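Local atomic coordinates of ribokinase, putative (Burkholderia thailandensis, PDB entry 3B1N), a protein that binds nucleosides such as inosine, and adenine nucleotides, and, as a pfkB-family kinase, probably transfers phosphate from ATP to the nucleoside. Residues 183-189 with 213-218; 137-143 with 161-167; 244-250 with 283-289; 16-22 with 106-112. One frame throughout, in Å; residues are numbered along the deposited sequence.

Contact 1 (183-189 with 213-218); sequences IELATYI and RVQALI. With NA (sodium ion), chain H.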
# COMPACT_ATOMS: atom_id res chain seq x y z
N ILE B 183 19.58 7.03 20.73
CA ILE B 183 20.85 6.57 20.20
C ILE B 183 21.96 6.69 21.25
O ILE B 183 22.79 5.76 21.37
CB ILE B 183 21.22 7.36 18.94
CG1 ILE B 183 20.25 7.01 17.80
CG2 ILE B 183 22.66 7.10 18.52
CD1 ILE B 183 20.24 8.02 16.64
N GLU B 184 21.97 7.79 22.02
CA GLU B 184 22.90 7.88 23.16
C GLU B 184 22.78 6.67 24.12
O GLU B 184 23.76 6.02 24.45
CB GLU B 184 22.74 9.23 23.92
CG GLU B 184 23.36 10.45 23.17
CD GLU B 184 22.71 11.77 23.56
OE1 GLU B 184 23.05 12.83 22.94
OE2 GLU B 184 21.85 11.76 24.49
N LEU B 185 21.56 6.30 24.47
CA LEU B 185 21.30 5.18 25.36
C LEU B 185 21.60 3.80 24.74
O LEU B 185 21.97 2.87 25.45
CB LEU B 185 19.83 5.20 25.81
CG LEU B 185 19.35 6.42 26.61
CD1 LEU B 185 17.86 6.29 26.84
CD2 LEU B 185 20.12 6.61 27.95
N ALA B 186 21.38 3.67 23.43
CA ALA B 186 21.47 2.35 22.79
C ALA B 186 22.88 1.78 22.78
O ALA B 186 23.85 2.52 22.62
CB ALA B 186 20.96 2.45 21.33
N THR B 187 23.00 0.46 22.85
CA THR B 187 24.31 -0.20 22.68
C THR B 187 24.63 -0.37 21.19
O THR B 187 25.77 -0.23 20.77
CB THR B 187 24.32 -1.60 23.31
OG1 THR B 187 23.62 -1.58 24.57
CG2 THR B 187 25.76 -2.11 23.42
N TYR B 188 23.61 -0.72 20.40
CA TYR B 188 23.81 -0.87 18.97
C TYR B 188 22.63 -0.23 18.25
O TYR B 188 21.56 -0.10 18.85
CB TYR B 188 23.90 -2.37 18.55
CG TYR B 188 24.56 -3.30 19.55
CD1 TYR B 188 23.82 -3.94 20.53
CD2 TYR B 188 25.95 -3.51 19.53
CE1 TYR B 188 24.41 -4.80 21.43
CE2 TYR B 188 26.56 -4.35 20.45
CZ TYR B 188 25.77 -5.00 21.38
OH TYR B 188 26.34 -5.87 22.30
N ILE B 189 22.82 0.16 16.99
CA ILE B 189 21.66 0.57 16.17
C ILE B 189 21.65 -0.27 14.90
O ILE B 189 22.68 -0.52 14.28
CB ILE B 189 21.62 2.13 15.94
CG1 ILE B 189 20.37 2.57 15.16
CG2 ILE B 189 22.91 2.68 15.30
CD1 ILE B 189 20.23 4.08 15.07
N ARG B 213 28.55 7.05 19.05
CA ARG B 213 27.67 6.94 20.22
C ARG B 213 27.12 5.54 20.51
O ARG B 213 26.30 5.37 21.43
CB ARG B 213 26.55 7.96 20.13
CG ARG B 213 27.09 9.41 20.06
CD ARG B 213 25.94 10.35 19.84
NE ARG B 213 26.28 11.74 20.16
CZ ARG B 213 27.04 12.54 19.42
NH1 ARG B 213 27.23 13.79 19.82
NH2 ARG B 213 27.60 12.10 18.30
N VAL B 214 27.55 4.56 19.71
CA VAL B 214 27.16 3.17 19.90
C VAL B 214 28.35 2.25 19.73
O VAL B 214 29.39 2.64 19.18
CB VAL B 214 26.05 2.73 18.87
CG1 VAL B 214 24.69 3.41 19.20
CG2 VAL B 214 26.51 3.00 17.40
N GLN B 215 28.21 1.02 20.19
CA GLN B 215 29.22 -0.00 19.94
C GLN B 215 29.25 -0.48 18.49
O GLN B 215 30.32 -0.85 17.97
CB GLN B 215 29.08 -1.17 20.91
CG GLN B 215 29.42 -0.76 22.35
CD GLN B 215 29.36 -1.91 23.33
OE1 GLN B 215 29.45 -3.08 22.93
NE2 GLN B 215 29.20 -1.59 24.63
N ALA B 216 28.08 -0.53 17.83
CA ALA B 216 28.07 -0.90 16.42
C ALA B 216 26.88 -0.23 15.76
O ALA B 216 25.82 -0.11 16.39
CB ALA B 216 27.98 -2.44 16.20
N LEU B 217 27.10 0.23 14.54
CA LEU B 217 26.05 0.81 13.67
C LEU B 217 25.94 -0.15 12.50
O LEU B 217 26.88 -0.32 11.71
CB LEU B 217 26.45 2.19 13.18
CG LEU B 217 25.69 2.84 12.01
CD1 LEU B 217 24.18 2.91 12.28
CD2 LEU B 217 26.24 4.23 11.66
N ILE B 218 24.77 -0.78 12.40
CA ILE B 218 24.54 -1.82 11.41
C ILE B 218 23.52 -1.28 10.42
O ILE B 218 22.44 -0.82 10.84
CB ILE B 218 23.97 -3.09 12.08
CG1 ILE B 218 24.95 -3.67 13.14
CG2 ILE B 218 23.64 -4.13 11.05
CD1 ILE B 218 24.45 -3.50 14.54
NA NA H . 24.58 4.71 22.66
O HOH W 1 26.30 3.92 24.25

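Contact 2 (137-143 with 161-167); sequences KLAIVGP and VPFIFDP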
# COMPACT_ATOMS: atom_id res chain seq x y z
N LYS B 137 19.72 -11.00 29.20
CA LYS B 137 21.09 -10.62 28.92
C LYS B 137 21.31 -9.69 27.72
O LYS B 137 22.39 -9.11 27.56
CB LYS B 137 21.97 -11.85 28.77
CG LYS B 137 21.54 -12.90 27.85
CD LYS B 137 22.42 -14.12 28.25
CE LYS B 137 21.95 -15.42 27.75
NZ LYS B 137 23.07 -16.38 28.03
N LEU B 138 20.24 -9.53 26.93
CA LEU B 138 20.37 -8.80 25.67
C LEU B 138 18.94 -8.47 25.26
O LEU B 138 18.01 -9.21 25.56
CB LEU B 138 21.05 -9.67 24.60
CG LEU B 138 21.26 -9.11 23.19
CD1 LEU B 138 22.06 -7.81 23.12
CD2 LEU B 138 21.85 -10.18 22.23
N ALA B 139 18.78 -7.34 24.57
CA ALA B 139 17.43 -6.95 24.10
C ALA B 139 17.51 -6.25 22.76
O ALA B 139 18.56 -5.82 22.33
CB ALA B 139 16.76 -6.03 25.13
N ILE B 140 16.33 -6.08 22.15
CA ILE B 140 16.19 -5.17 21.02
C ILE B 140 14.90 -4.38 21.26
O ILE B 140 13.92 -4.94 21.77
CB ILE B 140 16.08 -5.96 19.67
CG1 ILE B 140 16.02 -4.93 18.48
CG2 ILE B 140 14.98 -7.02 19.67
CD1 ILE B 140 16.40 -5.64 17.13
N VAL B 141 14.94 -3.11 20.89
CA VAL B 141 13.73 -2.27 20.88
C VAL B 141 13.47 -1.92 19.42
O VAL B 141 14.25 -1.20 18.78
CB VAL B 141 13.91 -1.00 21.71
CG1 VAL B 141 12.63 -0.09 21.58
CG2 VAL B 141 14.23 -1.35 23.22
N GLY B 142 12.36 -2.45 18.88
CA GLY B 142 12.02 -2.20 17.50
C GLY B 142 10.73 -1.42 17.39
O GLY B 142 10.17 -0.98 18.41
N PRO B 143 10.21 -1.27 16.17
CA PRO B 143 9.05 -0.43 15.93
C PRO B 143 7.87 -0.92 16.77
O PRO B 143 7.63 -2.13 16.88
CB PRO B 143 8.76 -0.64 14.45
CG PRO B 143 10.14 -0.84 13.86
CD PRO B 143 10.80 -1.75 14.91
N VAL B 161 21.05 -3.31 30.54
CA VAL B 161 20.93 -4.44 29.59
C VAL B 161 21.37 -3.96 28.22
O VAL B 161 20.87 -2.92 27.77
CB VAL B 161 19.46 -4.97 29.53
CG1 VAL B 161 19.31 -6.06 28.44
CG2 VAL B 161 18.99 -5.49 30.88
N PRO B 162 22.36 -4.64 27.59
CA PRO B 162 22.79 -4.20 26.24
C PRO B 162 21.61 -4.38 25.26
O PRO B 162 20.91 -5.37 25.36
CB PRO B 162 23.93 -5.14 25.88
CG PRO B 162 23.94 -6.23 26.89
CD PRO B 162 23.04 -5.88 28.03
N PHE B 163 21.37 -3.41 24.39
CA PHE B 163 20.23 -3.57 23.48
C PHE B 163 20.51 -2.92 22.15
O PHE B 163 21.20 -1.89 22.04
CB PHE B 163 18.90 -3.04 24.11
CG PHE B 163 18.85 -1.54 24.29
CD1 PHE B 163 18.19 -0.72 23.37
CD2 PHE B 163 19.43 -0.94 25.40
CE1 PHE B 163 18.12 0.67 23.53
CE2 PHE B 163 19.35 0.45 25.60
CZ PHE B 163 18.70 1.27 24.69
N ILE B 164 19.96 -3.56 21.10
CA ILE B 164 19.90 -2.93 19.78
C ILE B 164 18.69 -1.99 19.73
O ILE B 164 17.61 -2.39 20.15
CB ILE B 164 19.69 -4.03 18.70
CG1 ILE B 164 20.82 -5.08 18.71
CG2 ILE B 164 19.62 -3.34 17.29
CD1 ILE B 164 20.66 -6.17 17.62
N PHE B 165 18.90 -0.80 19.21
CA PHE B 165 17.81 0.15 18.91
C PHE B 165 17.54 0.10 17.41
O PHE B 165 18.43 0.36 16.60
CB PHE B 165 18.22 1.54 19.37
CG PHE B 165 17.19 2.60 19.10
CD1 PHE B 165 15.87 2.44 19.51
CD2 PHE B 165 17.56 3.78 18.48
CE1 PHE B 165 14.92 3.47 19.27
CE2 PHE B 165 16.63 4.78 18.21
CZ PHE B 165 15.31 4.60 18.62
N ASP B 166 16.29 -0.24 17.05
CA ASP B 166 15.85 -0.44 15.71
C ASP B 166 14.60 0.51 15.50
O ASP B 166 13.49 -0.05 15.59
CB ASP B 166 15.52 -1.96 15.76
CG ASP B 166 14.81 -2.51 14.56
OD1 ASP B 166 14.95 -1.96 13.46
OD2 ASP B 166 14.10 -3.56 14.75
N PRO B 167 14.76 1.85 15.27
CA PRO B 167 13.59 2.73 15.19
C PRO B 167 12.68 2.34 14.02
O PRO B 167 11.43 2.35 14.16
CB PRO B 167 14.19 4.14 15.12
CG PRO B 167 15.62 3.96 14.63
CD PRO B 167 16.03 2.61 15.15

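Contact 3 (244-250 with 283-289); sequences RVIDPTG and KIAHQGP. With ADP (adenosine-5'-diphosphate), chain G.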
# COMPACT_ATOMS: atom_id res chain seq x y z
N ARG B 244 15.26 -18.09 -4.24
CA ARG B 244 14.27 -17.41 -5.09
C ARG B 244 13.84 -16.20 -4.25
O ARG B 244 14.06 -16.19 -3.04
CB ARG B 244 13.09 -18.31 -5.43
CG ARG B 244 12.31 -18.81 -4.23
CD ARG B 244 11.26 -19.93 -4.52
NE ARG B 244 10.50 -20.19 -3.29
CZ ARG B 244 9.31 -20.81 -3.20
NH1 ARG B 244 8.66 -21.28 -4.28
NH2 ARG B 244 8.75 -20.96 -2.00
N VAL B 245 13.27 -15.22 -4.92
CA VAL B 245 12.73 -14.03 -4.25
C VAL B 245 11.22 -14.03 -4.34
O VAL B 245 10.61 -13.80 -5.42
CB VAL B 245 13.28 -12.71 -4.86
CG1 VAL B 245 12.61 -11.47 -4.21
CG2 VAL B 245 14.85 -12.66 -4.71
N ILE B 246 10.60 -14.30 -3.21
CA ILE B 246 9.14 -14.35 -3.12
C ILE B 246 8.60 -13.12 -2.41
O ILE B 246 7.67 -12.44 -2.93
CB ILE B 246 8.72 -15.64 -2.41
CG1 ILE B 246 9.19 -16.88 -3.20
CG2 ILE B 246 7.24 -15.68 -2.19
CD1 ILE B 246 8.55 -16.97 -4.61
N ASP B 247 9.16 -12.78 -1.24
CA ASP B 247 8.57 -11.72 -0.43
C ASP B 247 9.64 -11.14 0.49
O ASP B 247 10.13 -11.86 1.37
CB ASP B 247 7.46 -12.30 0.47
CG ASP B 247 6.77 -11.24 1.32
OD1 ASP B 247 7.03 -10.02 1.17
OD2 ASP B 247 5.96 -11.66 2.16
N PRO B 248 10.02 -9.89 0.28
CA PRO B 248 11.06 -9.32 1.18
C PRO B 248 10.55 -8.88 2.55
O PRO B 248 11.40 -8.48 3.39
CB PRO B 248 11.57 -8.09 0.45
CG PRO B 248 10.69 -7.88 -0.70
CD PRO B 248 9.73 -9.03 -0.90
N THR B 249 9.25 -8.90 2.79
CA THR B 249 8.72 -8.41 4.06
C THR B 249 9.29 -9.24 5.22
O THR B 249 9.11 -10.44 5.26
CB THR B 249 7.19 -8.58 4.14
OG1 THR B 249 6.64 -7.93 3.02
CG2 THR B 249 6.64 -7.90 5.39
N GLY B 250 10.00 -8.53 6.11
CA GLY B 250 10.53 -9.17 7.31
C GLY B 250 11.98 -9.55 7.11
O GLY B 250 12.54 -10.17 8.00
N LYS B 283 14.68 -16.20 4.55
CA LYS B 283 13.35 -15.62 4.67
C LYS B 283 12.75 -15.22 3.33
O LYS B 283 11.57 -15.48 3.09
CB LYS B 283 13.37 -14.42 5.65
CG LYS B 283 11.94 -14.03 6.10
CD LYS B 283 11.52 -12.65 5.79
CE LYS B 283 11.23 -12.50 4.29
NZ LYS B 283 9.90 -13.11 3.84
N ILE B 284 13.54 -14.61 2.46
CA ILE B 284 12.96 -14.00 1.23
C ILE B 284 12.43 -15.05 0.25
O ILE B 284 11.61 -14.71 -0.63
CB ILE B 284 13.96 -13.03 0.59
CG1 ILE B 284 13.23 -12.03 -0.35
CG2 ILE B 284 15.08 -13.84 -0.15
CD1 ILE B 284 14.17 -10.90 -0.80
N ALA B 285 12.83 -16.30 0.47
CA ALA B 285 12.40 -17.41 -0.39
C ALA B 285 10.97 -17.89 -0.12
O ALA B 285 10.48 -18.83 -0.78
CB ALA B 285 13.39 -18.57 -0.31
N HIS B 286 10.27 -17.26 0.84
CA HIS B 286 8.93 -17.70 1.21
C HIS B 286 8.06 -16.49 1.49
O HIS B 286 8.55 -15.42 1.84
CB HIS B 286 8.97 -18.65 2.41
CG HIS B 286 9.87 -19.82 2.21
ND1 HIS B 286 9.44 -21.01 1.66
CD2 HIS B 286 11.20 -19.95 2.42
CE1 HIS B 286 10.47 -21.83 1.55
NE2 HIS B 286 11.55 -21.22 2.03
N GLN B 287 6.75 -16.68 1.36
CA GLN B 287 5.76 -15.61 1.47
C GLN B 287 5.45 -15.42 2.93
O GLN B 287 5.03 -16.39 3.57
CB GLN B 287 4.48 -16.10 0.77
CG GLN B 287 3.32 -15.15 0.86
CD GLN B 287 3.66 -13.81 0.30
OE1 GLN B 287 4.33 -13.72 -0.73
NE2 GLN B 287 3.23 -12.75 0.99
N GLY B 288 5.56 -14.19 3.44
CA GLY B 288 5.22 -13.94 4.83
C GLY B 288 6.54 -13.72 5.55
O GLY B 288 7.58 -14.28 5.15
N PRO B 289 6.53 -12.98 6.66
CA PRO B 289 7.79 -12.80 7.42
C PRO B 289 8.22 -14.04 8.19
O PRO B 289 9.41 -14.09 8.54
CB PRO B 289 7.47 -11.62 8.36
CG PRO B 289 5.99 -11.50 8.36
CD PRO B 289 5.45 -12.08 7.11
PB ADP G . 14.48 -4.38 5.68
O1B ADP G . 14.18 -3.18 4.79
O2B ADP G . 14.68 -3.93 7.09
O3B ADP G . 13.62 -5.60 5.62
PA ADP G . 16.77 -5.13 3.90
O1A ADP G . 15.86 -5.05 2.66
O2A ADP G . 17.98 -4.25 3.98
O3A ADP G . 16.01 -4.85 5.25
O5' ADP G . 17.11 -6.66 3.94
C5' ADP G . 17.81 -7.12 5.10
C4' ADP G . 18.81 -8.22 4.80
O4' ADP G . 18.12 -9.35 4.23
C3' ADP G . 19.89 -7.83 3.77
O3' ADP G . 20.97 -7.11 4.38
C2' ADP G . 20.21 -9.18 3.18
O2' ADP G . 21.16 -9.87 4.02
C1' ADP G . 18.91 -9.94 3.21
N9 ADP G . 18.20 -9.73 1.91
C8 ADP G . 17.28 -8.77 1.57
N7 ADP G . 16.93 -8.91 0.25
C5 ADP G . 17.67 -9.89 -0.24
C6 ADP G . 17.81 -10.51 -1.56
N6 ADP G . 17.04 -10.04 -2.58
N1 ADP G . 18.68 -11.50 -1.70
C2 ADP G . 19.44 -11.96 -0.68
N3 ADP G . 19.33 -11.45 0.56
C4 ADP G . 18.51 -10.43 0.82
O HOH W 2 11.07 -12.09 9.50

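Contact 4 (16-22 with 106-112); sequences TFEGRFR and TTDLDNN. With ADP (adenosine-5'-diphosphate), chain G.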
# COMPACT_ATOMS: atom_id res chain seq x y z
N THR B 16 1.99 -8.13 -2.76
CA THR B 16 3.27 -8.18 -3.45
C THR B 16 3.13 -7.69 -4.89
O THR B 16 2.49 -8.37 -5.71
CB THR B 16 3.79 -9.65 -3.58
OG1 THR B 16 3.87 -10.26 -2.30
CG2 THR B 16 5.20 -9.64 -4.17
N PHE B 17 3.69 -6.53 -5.17
CA PHE B 17 3.73 -6.07 -6.60
C PHE B 17 4.90 -6.78 -7.20
O PHE B 17 6.05 -6.62 -6.74
CB PHE B 17 3.90 -4.56 -6.70
CG PHE B 17 4.14 -4.07 -8.12
CD1 PHE B 17 3.12 -4.23 -9.05
CD2 PHE B 17 5.32 -3.41 -8.48
CE1 PHE B 17 3.29 -3.80 -10.34
CE2 PHE B 17 5.50 -2.98 -9.81
CZ PHE B 17 4.48 -3.21 -10.73
N GLU B 18 4.60 -7.54 -8.26
CA GLU B 18 5.66 -8.34 -8.92
C GLU B 18 6.40 -7.47 -9.91
O GLU B 18 6.19 -7.53 -11.13
CB GLU B 18 5.07 -9.58 -9.59
CG GLU B 18 4.34 -10.48 -8.63
CD GLU B 18 5.23 -11.14 -7.62
OE1 GLU B 18 6.45 -11.25 -7.86
OE2 GLU B 18 4.69 -11.56 -6.56
N GLY B 19 7.28 -6.63 -9.38
CA GLY B 19 7.97 -5.62 -10.16
C GLY B 19 8.69 -4.68 -9.24
O GLY B 19 8.87 -5.00 -8.06
N ARG B 20 9.09 -3.55 -9.77
CA ARG B 20 9.89 -2.56 -9.06
C ARG B 20 9.20 -1.23 -9.19
O ARG B 20 8.98 -0.77 -10.32
CB ARG B 20 11.29 -2.48 -9.69
CG ARG B 20 12.16 -3.73 -9.32
CD ARG B 20 13.50 -3.68 -10.10
NE ARG B 20 14.35 -2.55 -9.72
CZ ARG B 20 14.78 -1.62 -10.54
NH1 ARG B 20 14.41 -1.60 -11.82
NH2 ARG B 20 15.57 -0.68 -10.09
N PHE B 21 8.86 -0.60 -8.07
CA PHE B 21 8.26 0.77 -8.14
C PHE B 21 9.08 1.76 -8.95
O PHE B 21 8.54 2.60 -9.62
CB PHE B 21 8.02 1.37 -6.75
CG PHE B 21 7.11 0.57 -5.86
CD1 PHE B 21 6.05 -0.14 -6.36
CD2 PHE B 21 7.29 0.64 -4.45
CE1 PHE B 21 5.16 -0.92 -5.52
CE2 PHE B 21 6.41 -0.10 -3.60
CZ PHE B 21 5.38 -0.88 -4.12
N ARG B 22 10.42 1.65 -8.94
CA ARG B 22 11.22 2.58 -9.69
C ARG B 22 10.90 2.59 -11.19
O ARG B 22 11.19 3.57 -11.85
CB ARG B 22 12.71 2.22 -9.54
CG ARG B 22 13.24 2.61 -8.16
CD ARG B 22 14.71 2.10 -8.00
NE ARG B 22 15.23 2.38 -6.64
CZ ARG B 22 15.96 3.43 -6.33
NH1 ARG B 22 16.24 4.35 -7.24
NH2 ARG B 22 16.41 3.55 -5.07
N THR B 106 2.19 -3.01 1.15
CA THR B 106 2.44 -3.19 -0.28
C THR B 106 3.91 -3.20 -0.60
O THR B 106 4.61 -2.24 -0.25
CB THR B 106 1.70 -2.21 -1.11
OG1 THR B 106 0.32 -2.29 -0.78
CG2 THR B 106 1.99 -2.57 -2.60
N THR B 107 4.40 -4.32 -1.12
CA THR B 107 5.82 -4.45 -1.36
C THR B 107 6.15 -4.45 -2.87
O THR B 107 5.28 -4.73 -3.68
CB THR B 107 6.39 -5.72 -0.60
OG1 THR B 107 7.74 -5.95 -1.01
CG2 THR B 107 5.55 -6.99 -0.84
N ASP B 108 7.38 -4.12 -3.19
CA ASP B 108 7.91 -4.47 -4.51
C ASP B 108 9.06 -5.42 -4.31
O ASP B 108 9.30 -5.84 -3.15
CB ASP B 108 8.26 -3.26 -5.39
CG ASP B 108 9.54 -2.55 -4.99
OD1 ASP B 108 10.24 -2.97 -4.03
OD2 ASP B 108 9.89 -1.56 -5.65
N LEU B 109 9.76 -5.74 -5.38
CA LEU B 109 10.82 -6.77 -5.32
C LEU B 109 12.13 -6.22 -4.78
O LEU B 109 12.92 -7.00 -4.23
CB LEU B 109 10.97 -7.51 -6.65
CG LEU B 109 9.67 -8.22 -7.08
CD1 LEU B 109 9.77 -8.85 -8.51
CD2 LEU B 109 9.01 -9.21 -6.07
N ASP B 110 12.32 -4.89 -4.88
CA ASP B 110 13.49 -4.14 -4.36
C ASP B 110 13.44 -3.96 -2.86
O ASP B 110 14.31 -3.29 -2.28
CB ASP B 110 13.51 -2.73 -4.93
CG ASP B 110 14.21 -2.63 -6.25
OD1 ASP B 110 14.62 -3.69 -6.79
OD2 ASP B 110 14.39 -1.47 -6.72
N ASN B 111 12.42 -4.51 -2.25
CA ASN B 111 12.25 -4.50 -0.81
C ASN B 111 11.72 -3.11 -0.41
O ASN B 111 11.82 -2.70 0.76
CB ASN B 111 13.59 -4.84 -0.08
CG ASN B 111 14.23 -6.23 -0.48
OD1 ASN B 111 15.18 -6.66 0.17
ND2 ASN B 111 13.71 -6.90 -1.51
N ASN B 112 11.14 -2.36 -1.36
CA ASN B 112 10.38 -1.16 -0.97
C ASN B 112 9.07 -1.61 -0.37
O ASN B 112 8.50 -2.60 -0.85
CB ASN B 112 10.16 -0.23 -2.17
CG ASN B 112 11.47 0.27 -2.72
OD1 ASN B 112 12.28 0.81 -1.98
ND2 ASN B 112 11.72 0.05 -4.03
PB ADP G . 14.48 -4.38 5.68
O1B ADP G . 14.18 -3.18 4.79
O2B ADP G . 14.68 -3.93 7.09
O3B ADP G . 13.62 -5.60 5.62
PA ADP G . 16.77 -5.13 3.90
O1A ADP G . 15.86 -5.05 2.66
O2A ADP G . 17.98 -4.25 3.98
O3A ADP G . 16.01 -4.85 5.25
O5' ADP G . 17.11 -6.66 3.94
C5' ADP G . 17.81 -7.12 5.10
C4' ADP G . 18.81 -8.22 4.80
O4' ADP G . 18.12 -9.35 4.23
C3' ADP G . 19.89 -7.83 3.77
O3' ADP G . 20.97 -7.11 4.38
C2' ADP G . 20.21 -9.18 3.18
O2' ADP G . 21.16 -9.87 4.02
C1' ADP G . 18.91 -9.94 3.21
N9 ADP G . 18.20 -9.73 1.91
C8 ADP G . 17.28 -8.77 1.57
N7 ADP G . 16.93 -8.91 0.25
C5 ADP G . 17.67 -9.89 -0.24
C6 ADP G . 17.81 -10.51 -1.56
N6 ADP G . 17.04 -10.04 -2.58
N1 ADP G . 18.68 -11.50 -1.70
C2 ADP G . 19.44 -11.96 -0.68
N3 ADP G . 19.33 -11.45 0.56
C4 ADP G . 18.51 -10.43 0.82
O HOH W 3 16.87 -0.89 -7.55
O HOH W 4 11.93 -0.24 -7.18
O HOH W 5 14.59 0.37 -4.80

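Contact 1 (183-189 with 213-218)
A sodium ion joins the two segments through backbone carbonyls: Na lies 2.2 Å from Arg213 O, 2.3 Å from Ala186 O, and 2.4 Å from both Ile183 O and Glu184 O, with a water as a further ligand at 2.5 Å. Carbonyls at the C-terminal end of a helix point beyond it and lack most of their amide partners; here the ion takes Ile183 O and Glu184 O from the last turn of helix 176-185, and Ala186 O from the first residue past it. Beyond the ion the two segments pair directly. Gln215 N donates to Thr187 O (2.8 Å), and Ile189 bonds the residues flanking Leu217, its N reaching Ala216 O (3.1 Å) and its O receiving Ile218 N (2.8 Å). This is the parallel pattern expected of strands 188-192 and 216-220, neighbours in the large sheet of the ribokinase-like α/β fold, connected by a helical crossover; Tyr188 also bonds Phe163 and Phe165 on the next strand. Packing follows the two faces. Ile189 CG2 touches Leu217 CD1 at 3.3 Å and Val214 CG2 at 4.2 Å, whereas on the other face Tyr188 CD2 meets Ala216 CB at 4.0 Å and helix 251-264 covers Tyr188 and Ile218. Near the ion, Glu184 OE1 and Arg213 NE, 4.4 Å apart, fall short of a salt bridge; the arginine instead bonds Glu209 O and makes a cation-pi contact with Trp205.

Contact 2 (137-143 with 161-167)
Parallel pairing begins just past Lys137, whose O meets Pro162 CD at 3.3 Å. Leu138 CA makes a CH···O contact with Pro162 O (3.5 Å), and the same carbonyl accepts Ala139 N (3.0 Å). Ala139 then receives Ile164 N on its O (2.9 Å), while Ala139 CB lies against Phe163 CB (3.8 Å). Ile140 faces the other way, its CG1 on Ile164 CB (3.8 Å). Val141 repeats the pattern, N to Ile164 O (2.9 Å) and O from Asp166 N (2.8 Å). At Gly142 a side chain would clash with OD2 of Asp166, whose carboxylate forms a salt bridge with Arg256, and Pro143, which lines the mizoribine pocket, packs its CD on Asp166 O (3.3 Å). Strands 138-141 and 163-165, 14° from parallel, thus form a classic beta-alpha-beta unit with helix 146-158. That helix covers the Ala139, Val141 and Phe163 face; helices 49-59 and 251-264 cover Ile140, helix 251-264 also covers Ile164, and strands 3-6 and 188-192 flank the pair.

Contact 3 (244-250 with 283-289)
A lysine ammonium caught among backbone carbonyls, rather than paired with an acid, distinguishes this contact. Lys283 NZ donates to Asp247 O (2.8 Å) and Gly288 O (2.9 Å), and more weakly to Thr249 O (3.1 Å) and His286 O (3.3 Å), whereas Asp247 OD2 stays 4.5 Å from Lys283 NZ, beyond a salt bridge. That carboxylate serves the loops instead. Asp247 OD1 closes an Asx turn with Thr249 N (3.0 Å) and also accepts Thr249 OG1 (2.8 Å), while Asp247 OD2 takes Gly288 N (2.9 Å) from the other segment. At the end of helix 269-284, Ile284 O accepts both Ile246 N (2.8 Å) and Asp247 N (3.2 Å), and Ala285 O is held by Arg244 NE (2.9 Å). Ile284 CD1 packs on Val245 CG1 (3.8 Å) and Pro248 CB (4.0 Å), and lies 3.5 Å from ADP N6, so the same side chain lines the nucleotide pocket. Gly250 has a positive phi, and a CB there would strike Pro289; a water links Gly250 O and Pro289 O, 2.8 Å from each. Gly250 is the N-cap of helix 251-264, in the glycine-rich pfkB signature whose Gly252 N bonds ADP and whose Asp253 lines the nucleoside pocket. Related ribokinases hold a monovalent cation with carbonyls of such loops, and the lysine ammonium is consistent with a substitute for that ion.

Contact 4 (16-22 with 106-112)
Here a loop is laid along a beta turn at the tip of the small four-stranded sheet, beside the second subunit. Strands 10-16 and 101-107 end in a parallel bridge between Thr16 and Thr107, with Phe17 N bonded to Thr107 O (2.8 Å); beyond it Leu109 N donates to Gly19 O (2.9 Å). Asp108 opens the type I turn to Asn111, and its OD2 accepts Phe21 N (2.8 Å) and Asn112 ND2 (2.9 Å), while Asp108 CB sits over the Phe21 ring, 3.7 Å from its centroid, as a CH-pi contact. Arg20 NE forms a salt bridge with Asp110, weakly hydrogen-bonded to OD1 and OD2 (both 3.2 Å); Arg22 NE stands at a long 3.9 Å from Asp110 OD2, a water bridging them. Glu23 also pairs with Arg20, and Arg22 bonds Pro27 O of the second subunit. Acids and arginines thus tie the sheet tip to the dimer interface, and the turn they hold also carries Asn111 of the ADP pocket.

Overall arrangement
Followed from the N terminus, the four contacts come in series, none nested in or crossing another. Contact 4 closes the longest loop, bringing residues 16-22 and 106-112 together across 83 intervening residues at the tip of the small sheet. Contact 2 then closes a beta-alpha-beta unit in the large sheet, and contact 1 pairs 188-192 with 216-220 further across, the two contacts touching through the intervening pair 163-165 and 188-192. Contact 3 comes last, tying the loop before helix 251-264 to the end of helix 269-284. It meets contact 4 where Pro248 packs on Asn111, and both touch ADP, whereas contacts 1 and 3 have centres about 28 Å apart.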